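Local coordinates for protein putative ABC transporter subunit, substrate-binding component (Rhodopseudomonas palustris, PDB 4EVQ) that binds 4-hydroxybenzoate in the cleft between two lobes and probably delivers such lignin-derived aromatic acids to an ABC transporter for uptake, at residues A116-I119 with T120-C124; I186-A189 with F190-E194; A200-S204 with L205-C209. All coordinates share one frame; numbering follows the deposited sequence.

Contact 1 (A116-I119 with T120-C124); sequences ADII and TRAMC. With SO4 (sulfate ion), chain D.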
loop_
_atom_site.group_PDB
_atom_site.type_symbol
_atom_site.label_atom_id
_atom_site.label_comp_id
_atom_site.label_asym_id
_atom_site.label_seq_id
_atom_site.Cartn_x
_atom_site.Cartn_y
_atom_site.Cartn_z
ATOM N N ALA A 116 -2.946 7.267 2.898
ATOM C CA ALA A 116 -3.641 8.409 3.491
ATOM C C ALA A 116 -4.667 8.975 2.525
ATOM O O ALA A 116 -4.322 9.392 1.407
ATOM C CB ALA A 116 -2.622 9.483 3.883
ATOM N N ASP A 117 -5.897 9.086 2.981
ATOM C CA ASP A 117 -6.992 9.537 2.116
ATOM C C ASP A 117 -6.729 10.909 1.560
ATOM O O ASP A 117 -7.036 11.174 0.387
ATOM C CB ASP A 117 -8.318 9.524 2.887
ATOM C CG ASP A 117 -8.841 8.125 3.190
ATOM O OD1 ASP A 117 -8.536 7.178 2.451
ATOM O OD2 ASP A 117 -9.626 8.025 4.159
ATOM N N ILE A 118 -6.089 11.767 2.336
ATOM C CA ILE A 118 -5.965 13.166 1.926
ATOM C C ILE A 118 -5.054 13.330 0.710
ATOM O O ILE A 118 -5.201 14.316 -0.033
ATOM C CB ILE A 118 -5.473 14.027 3.098
ATOM C CG1 ILE A 118 -5.743 15.501 2.845
ATOM C CG2 ILE A 118 -4.011 13.755 3.416
ATOM C CD1 ILE A 118 -5.591 16.324 4.109
ATOM N N ILE A 119 -4.140 12.406 0.481
ATOM C CA ILE A 119 -3.148 12.575 -0.586
ATOM C C ILE A 119 -3.782 12.709 -1.963
ATOM O O ILE A 119 -3.272 13.477 -2.814
ATOM C CB ILE A 119 -2.117 11.422 -0.489
ATOM C CG1 ILE A 119 -1.277 11.606 0.756
ATOM C CG2 ILE A 119 -1.228 11.361 -1.737
ATOM C CD1 ILE A 119 -0.303 10.497 1.033
ATOM N N THR A 120 -4.891 12.036 -2.186
ATOM C CA THR A 120 -5.611 12.159 -3.467
ATOM C C THR A 120 -7.020 12.730 -3.263
ATOM O O THR A 120 -7.965 12.535 -4.093
ATOM C CB THR A 120 -5.598 10.824 -4.271
ATOM O OG1 THR A 120 -6.208 9.780 -3.510
ATOM C CG2 THR A 120 -4.153 10.385 -4.639
ATOM N N ARG A 121 -7.132 13.522 -2.209
ATOM C CA ARG A 121 -8.321 14.296 -1.886
ATOM C C ARG A 121 -7.862 15.741 -1.715
ATOM O O ARG A 121 -7.360 16.311 -2.698
ATOM C CB ARG A 121 -9.127 13.695 -0.719
ATOM C CG ARG A 121 -9.806 12.357 -1.138
ATOM C CD ARG A 121 -10.644 11.707 -0.069
ATOM N NE ARG A 121 -11.353 10.532 -0.605
ATOM C CZ ARG A 121 -12.477 10.030 -0.102
ATOM N NH1 ARG A 121 -13.026 10.583 0.968
ATOM N NH2 ARG A 121 -13.075 8.981 -0.664
ATOM N N ALA A 122 -7.990 16.361 -0.548
ATOM C CA ALA A 122 -7.603 17.788 -0.421
ATOM C C ALA A 122 -6.143 18.136 -0.755
ATOM O O ALA A 122 -5.852 19.259 -1.148
ATOM C CB ALA A 122 -7.961 18.311 0.976
HETATM N N MSE A 123 -5.215 17.194 -0.599
HETATM C CA MSE A 123 -3.826 17.440 -0.936
HETATM C C MSE A 123 -3.470 17.035 -2.372
HETATM O O MSE A 123 -2.317 17.090 -2.768
HETATM C CB MSE A 123 -2.878 16.680 -0.007
HETATM C CG MSE A 123 -2.648 17.294 1.312
HETATM SE SE MSE A 123 -1.073 16.409 2.222
HETATM C CE MSE A 123 -1.479 17.184 3.952
ATOM N N CYS A 124 -4.449 16.671 -3.183
ATOM C CA CYS A 124 -4.137 16.297 -4.556
ATOM C C CYS A 124 -3.438 17.457 -5.271
ATOM O O CYS A 124 -3.667 18.639 -4.953
ATOM C CB CYS A 124 -5.405 15.867 -5.296
ATOM S SG CYS A 124 -6.379 17.248 -5.934
HETATM S S SO4 D . -15.779 7.943 1.845
HETATM O O1 SO4 D . -15.194 6.633 2.162
HETATM O O2 SO4 D . -14.979 8.960 2.501
HETATM O O3 SO4 D . -15.625 8.159 0.412
HETATM O O4 SO4 D . -17.208 8.027 2.156
#
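I118 O accepts two backbone N-H groups from opposite faces of its carbonyl plane, a double grip that turns the chain as it leaves the 3-10 segment 117-119. R121 N stands well above that plane, 3.0 Å from I118 O. M123 N, which lies within the type I turn from R121 to C124, comes to I118 O from the other face at 2.9 Å, tilted only 23° from the plane. Beside these bonds I118 CG1 meets the selenomethionine M123 at CG, 3.9 Å away, and also touches A122 CB. R121 runs the other way: its CG lies 3.4 Å from D117 O, and the chain extended from CG to NE carries the guanidinium out to a sulfate, probably from the crystallisation liquor. The ion is met at the edge of the group, R121 NH1 donating to sulfate O2 (3.0 Å) and NH2 to O3 (2.9 Å), while D367 forms a salt bridge with NH2. A leucine in place of R121 would probably leave the D367 carboxylate without this cationic mate. The loop joins strand 109-111 to strand 128-130; I119 packs between helix 92-105 and strand 128-130, and the C124-C372 disulfide ties the loop to the C-terminal tail.

Contact 2 (I186-A189 with F190-E194); sequences ITIA and FPDVE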
loop_
_atom_site.group_PDB
_atom_site.type_symbol
_atom_site.label_atom_id
_atom_site.label_comp_id
_atom_site.label_asym_id
_atom_site.label_seq_id
_atom_site.Cartn_x
_atom_site.Cartn_y
_atom_site.Cartn_z
ATOM N N ILE A 186 -11.225 -1.588 18.679
ATOM C CA ILE A 186 -10.118 -1.670 19.617
ATOM C C ILE A 186 -8.869 -1.115 18.903
ATOM O O ILE A 186 -8.598 -1.442 17.734
ATOM C CB ILE A 186 -9.860 -3.141 20.049
ATOM C CG1 ILE A 186 -11.118 -3.765 20.669
ATOM C CG2 ILE A 186 -8.671 -3.247 20.974
ATOM C CD1 ILE A 186 -11.037 -5.245 20.924
ATOM N N THR A 187 -8.102 -0.307 19.625
ATOM C CA THR A 187 -6.847 0.151 19.115
ATOM C C THR A 187 -5.691 -0.202 20.043
ATOM O O THR A 187 -5.851 -0.405 21.265
ATOM C CB THR A 187 -6.779 1.637 18.765
ATOM O OG1 THR A 187 -6.927 2.434 19.929
ATOM C CG2 THR A 187 -7.836 1.996 17.726
ATOM N N ILE A 188 -4.544 -0.275 19.421
ATOM C CA ILE A 188 -3.290 -0.633 20.020
ATOM C C ILE A 188 -2.344 0.527 19.683
ATOM O O ILE A 188 -2.330 1.003 18.523
ATOM C CB ILE A 188 -2.764 -1.974 19.277
ATOM C CG1 ILE A 188 -3.773 -3.112 19.421
ATOM C CG2 ILE A 188 -1.463 -2.396 19.787
ATOM C CD1 ILE A 188 -3.940 -3.639 20.845
ATOM N N ALA A 189 -1.501 1.000 20.607
ATOM C CA ALA A 189 -0.551 2.057 20.264
ATOM C C ALA A 189 0.430 1.576 19.187
ATOM O O ALA A 189 0.877 0.448 19.248
ATOM C CB ALA A 189 0.260 2.400 21.518
ATOM N N PHE A 190 0.785 2.421 18.220
ATOM C CA PHE A 190 1.691 2.023 17.136
ATOM C C PHE A 190 3.146 2.162 17.605
ATOM O O PHE A 190 3.514 3.193 18.152
ATOM C CB PHE A 190 1.493 2.954 15.932
ATOM C CG PHE A 190 2.413 2.665 14.798
ATOM C CD1 PHE A 190 2.165 1.650 13.929
ATOM C CD2 PHE A 190 3.542 3.429 14.589
ATOM C CE1 PHE A 190 2.989 1.363 12.909
ATOM C CE2 PHE A 190 4.376 3.169 13.523
ATOM C CZ PHE A 190 4.097 2.129 12.676
ATOM N N PRO A 191 3.989 1.153 17.373
ATOM C CA PRO A 191 3.791 -0.162 16.768
ATOM C C PRO A 191 3.824 -1.285 17.816
ATOM O O PRO A 191 4.531 -2.269 17.637
ATOM C CB PRO A 191 4.986 -0.263 15.879
ATOM C CG PRO A 191 6.078 0.390 16.686
ATOM C CD PRO A 191 5.426 1.491 17.469
ATOM N N ASP A 192 3.051 -1.145 18.884
ATOM C CA ASP A 192 3.034 -2.179 19.917
ATOM C C ASP A 192 2.471 -3.483 19.369
ATOM O O ASP A 192 1.576 -3.484 18.500
ATOM C CB ASP A 192 2.239 -1.656 21.118
ATOM C CG ASP A 192 2.493 -2.442 22.388
ATOM O OD1 ASP A 192 3.508 -2.205 23.025
ATOM O OD2 ASP A 192 1.688 -3.279 22.763
ATOM N N VAL A 193 2.947 -4.598 19.903
ATOM C CA VAL A 193 2.507 -5.913 19.484
ATOM C C VAL A 193 2.057 -6.787 20.659
ATOM O O VAL A 193 2.062 -8.011 20.583
ATOM C CB VAL A 193 3.531 -6.615 18.644
ATOM C CG1 VAL A 193 3.833 -5.811 17.393
ATOM C CG2 VAL A 193 4.863 -6.809 19.398
ATOM N N GLU A 194 1.581 -6.140 21.701
ATOM C CA GLU A 194 0.949 -6.879 22.810
ATOM C C GLU A 194 -0.523 -6.944 22.515
ATOM O O GLU A 194 -1.240 -5.951 22.648
ATOM C CB GLU A 194 1.193 -6.198 24.153
ATOM C CG GLU A 194 2.608 -6.236 24.602
ATOM C CD GLU A 194 3.125 -7.660 24.734
ATOM O OE1 GLU A 194 2.369 -8.560 25.134
ATOM O OE2 GLU A 194 4.312 -7.858 24.407
#
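A type VI turn, with a cis peptide between F190 and P191, takes the chain from strand 181-188 past the rim of the 4-hydroxybenzoate cleft and runs straight into an Asx turn. The first turn is closed by D192 N, which donates to A189 O at 2.7 Å from only 20° out of the carbonyl plane. The fit is close, since D192 CB also lies 3.1 Å from A189 O. The cis bond folds P191 back on the preceding aromatic, so that P191 CB sits 3.8 Å above the plane of the F190 ring, over its centre. In D192 the carboxylate is swung opposite the backbone N (chi1 -163°), which brings OD2 within 3.1 Å of E194 N. That N-H meets the carboxylate from above its plane and fixes the second turn. I188 fills the inside of the bend: its CG2 lies 3.5 Å from D192 O, and the I188 and D192 side chains cross at about a right angle, while I188 CD1 reaches E194 O. D192 O is itself satisfied by W159 NE1. The F190 ring meets W159 and H91 edge-to-face and also touches Y29, a residue of the ligand pocket, so the turn links the edge strand 181-188 and its neighbour 153-159 to the opposite lobe before helix 196-205 begins.

Contact 3 (A200-S204 with L205-C209); sequences AEIAS and LKPDC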
loop_
_atom_site.group_PDB
_atom_site.type_symbol
_atom_site.label_atom_id
_atom_site.label_comp_id
_atom_site.label_asym_id
_atom_site.label_seq_id
_atom_site.Cartn_x
_atom_site.Cartn_y
_atom_site.Cartn_z
ATOM N N ALA A 200 -8.661 -11.182 24.315
ATOM C CA ALA A 200 -9.601 -11.525 25.385
ATOM C C ALA A 200 -10.851 -10.670 25.297
ATOM O O ALA A 200 -11.960 -11.150 25.492
ATOM C CB ALA A 200 -8.932 -11.335 26.738
ATOM N N GLU A 201 -10.695 -9.399 24.940
ATOM C CA GLU A 201 -11.852 -8.537 24.760
ATOM C C GLU A 201 -12.699 -8.990 23.591
ATOM O O GLU A 201 -13.913 -9.065 23.687
ATOM C CB GLU A 201 -11.439 -7.058 24.598
ATOM C CG GLU A 201 -12.639 -6.127 24.631
ATOM C CD GLU A 201 -12.321 -4.672 24.458
ATOM O OE1 GLU A 201 -11.132 -4.300 24.450
ATOM O OE2 GLU A 201 -13.295 -3.880 24.371
ATOM N N ILE A 202 -12.065 -9.303 22.469
ATOM C CA ILE A 202 -12.779 -9.873 21.332
ATOM C C ILE A 202 -13.584 -11.098 21.732
ATOM O O ILE A 202 -14.759 -11.182 21.402
ATOM C CB ILE A 202 -11.790 -10.238 20.227
ATOM C CG1 ILE A 202 -11.340 -8.949 19.510
ATOM C CG2 ILE A 202 -12.443 -11.201 19.184
ATOM C CD1 ILE A 202 -10.084 -9.113 18.686
ATOM N N ALA A 203 -12.964 -12.044 22.446
ATOM C CA ALA A 203 -13.733 -13.230 22.875
ATOM C C ALA A 203 -14.980 -12.829 23.663
ATOM O O ALA A 203 -16.079 -13.361 23.457
ATOM C CB ALA A 203 -12.840 -14.167 23.676
ATOM N N SER A 204 -14.821 -11.886 24.569
ATOM C CA SER A 204 -15.918 -11.506 25.456
ATOM C C SER A 204 -17.061 -10.877 24.689
ATOM O O SER A 204 -18.209 -10.955 25.129
ATOM C CB SER A 204 -15.444 -10.543 26.544
ATOM O OG SER A 204 -15.267 -9.219 26.060
ATOM N N LEU A 205 -16.763 -10.227 23.565
ATOM C CA LEU A 205 -17.772 -9.519 22.782
ATOM C C LEU A 205 -18.548 -10.422 21.831
ATOM O O LEU A 205 -19.554 -9.995 21.269
ATOM C CB LEU A 205 -17.104 -8.396 21.955
ATOM C CG LEU A 205 -16.594 -7.235 22.827
ATOM C CD1 LEU A 205 -15.559 -6.410 22.075
ATOM C CD2 LEU A 205 -17.744 -6.331 23.301
ATOM N N LYS A 206 -18.036 -11.629 21.612
ATOM C CA LYS A 206 -18.690 -12.651 20.789
ATOM C C LYS A 206 -19.140 -12.141 19.406
ATOM O O LYS A 206 -20.279 -12.378 18.965
ATOM C CB LYS A 206 -19.894 -13.272 21.531
ATOM C CG LYS A 206 -19.490 -13.933 22.816
ATOM C CD LYS A 206 -20.712 -14.498 23.578
ATOM C CE LYS A 206 -20.322 -15.014 24.972
ATOM N NZ LYS A 206 -21.473 -15.652 25.624
ATOM N N PRO A 207 -18.225 -11.479 18.678
ATOM C CA PRO A 207 -18.564 -11.116 17.307
ATOM C C PRO A 207 -18.591 -12.332 16.375
ATOM O O PRO A 207 -18.095 -13.404 16.740
ATOM C CB PRO A 207 -17.407 -10.170 16.930
ATOM C CG PRO A 207 -16.230 -10.756 17.639
ATOM C CD PRO A 207 -16.813 -11.169 18.996
ATOM N N ASP A 208 -19.149 -12.166 15.179
ATOM C CA ASP A 208 -19.041 -13.207 14.178
ATOM C C ASP A 208 -17.874 -13.039 13.210
ATOM O O ASP A 208 -17.628 -13.895 12.364
ATOM C CB ASP A 208 -20.360 -13.432 13.421
ATOM C CG ASP A 208 -20.801 -12.270 12.549
ATOM O OD1 ASP A 208 -20.060 -11.290 12.339
ATOM O OD2 ASP A 208 -21.925 -12.318 11.995
ATOM N N CYS A 209 -17.103 -11.971 13.428
ATOM C CA CYS A 209 -15.869 -11.763 12.658
ATOM C C CYS A 209 -15.051 -10.669 13.328
ATOM O O CYS A 209 -15.542 -9.839 14.078
ATOM C CB CYS A 209 -16.195 -11.336 11.206
ATOM S SG CYS A 209 -17.221 -9.846 11.059
#
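L205 runs alongside E201, both side chains leaving the last turn of helix 196-205 in the same direction on its close-packed face. L205 CG rests 3.4 Å from E201 O, and L205 CD1 reaches E201 CG at 3.9 Å, the first against the backbone carbonyl, the second against the aliphatic part of the glutamate. The same carbonyl does double duty: L205 N donates to E201 O nearly along the C=O axis, and S204 OG donates to it at 2.7 Å. S204 can do this because its hydroxyl is turned in between its own backbone N and carbonyl carbon (chi1 77°), folding back over the helix. On the inner side, I202 CG2 meets P207 CG at 4.1 Å, the two side chains crossing at about a right angle. P207 CD presses closer still, 3.2 Å from I202 O. I202, L205 and P207 all lean on V155 of strand 153-159, and I202 also covers I186.

The solvent side is far looser. A203 and S204 are exposed there, and K206 sends a fully extended chain away from the helix, only its CG brushing A203 O. K206 N donates to A203 O at 3.2 Å, but from 64° out of the carbonyl plane, and its second bond, to I202 O, is weak.

K206 is the first residue after the helix to leave helical angles, with positive phi, and the next residue, a proline, has no N-H to continue the helical bonding. S204 OG only supplements the helical bond at E201 O; beyond the helix K153 NZ bonds K206 O and, weakly, L205 O. A positive charge here probably offsets the partial negative charge expected at a helix C-terminus.

How the contacts relate
The three contacts follow one another along the chain but divide between the two lobes of a periplasmic binding protein. Contact 1 lies in the lobe built on the six-stranded sheet, in the loop leading to its edge strand 128-130. Contacts 2 and 3 belong to the seven-stranded lobe, where strand 181-188, helix 196-205 and strand 209-213 form a beta-alpha-beta crossover. Their centres are about 17 Å apart, and they touch where I186 CD1 lies 3.7 Å from E201 OE1. Contact 1 stays about 25 Å, centre to centre, from contact 2 and about 34 Å from contact 3. Contacts 1 and 2 thus approach the ligand cleft from different lobes, whereas contact 3 closes the outer end of the crossover.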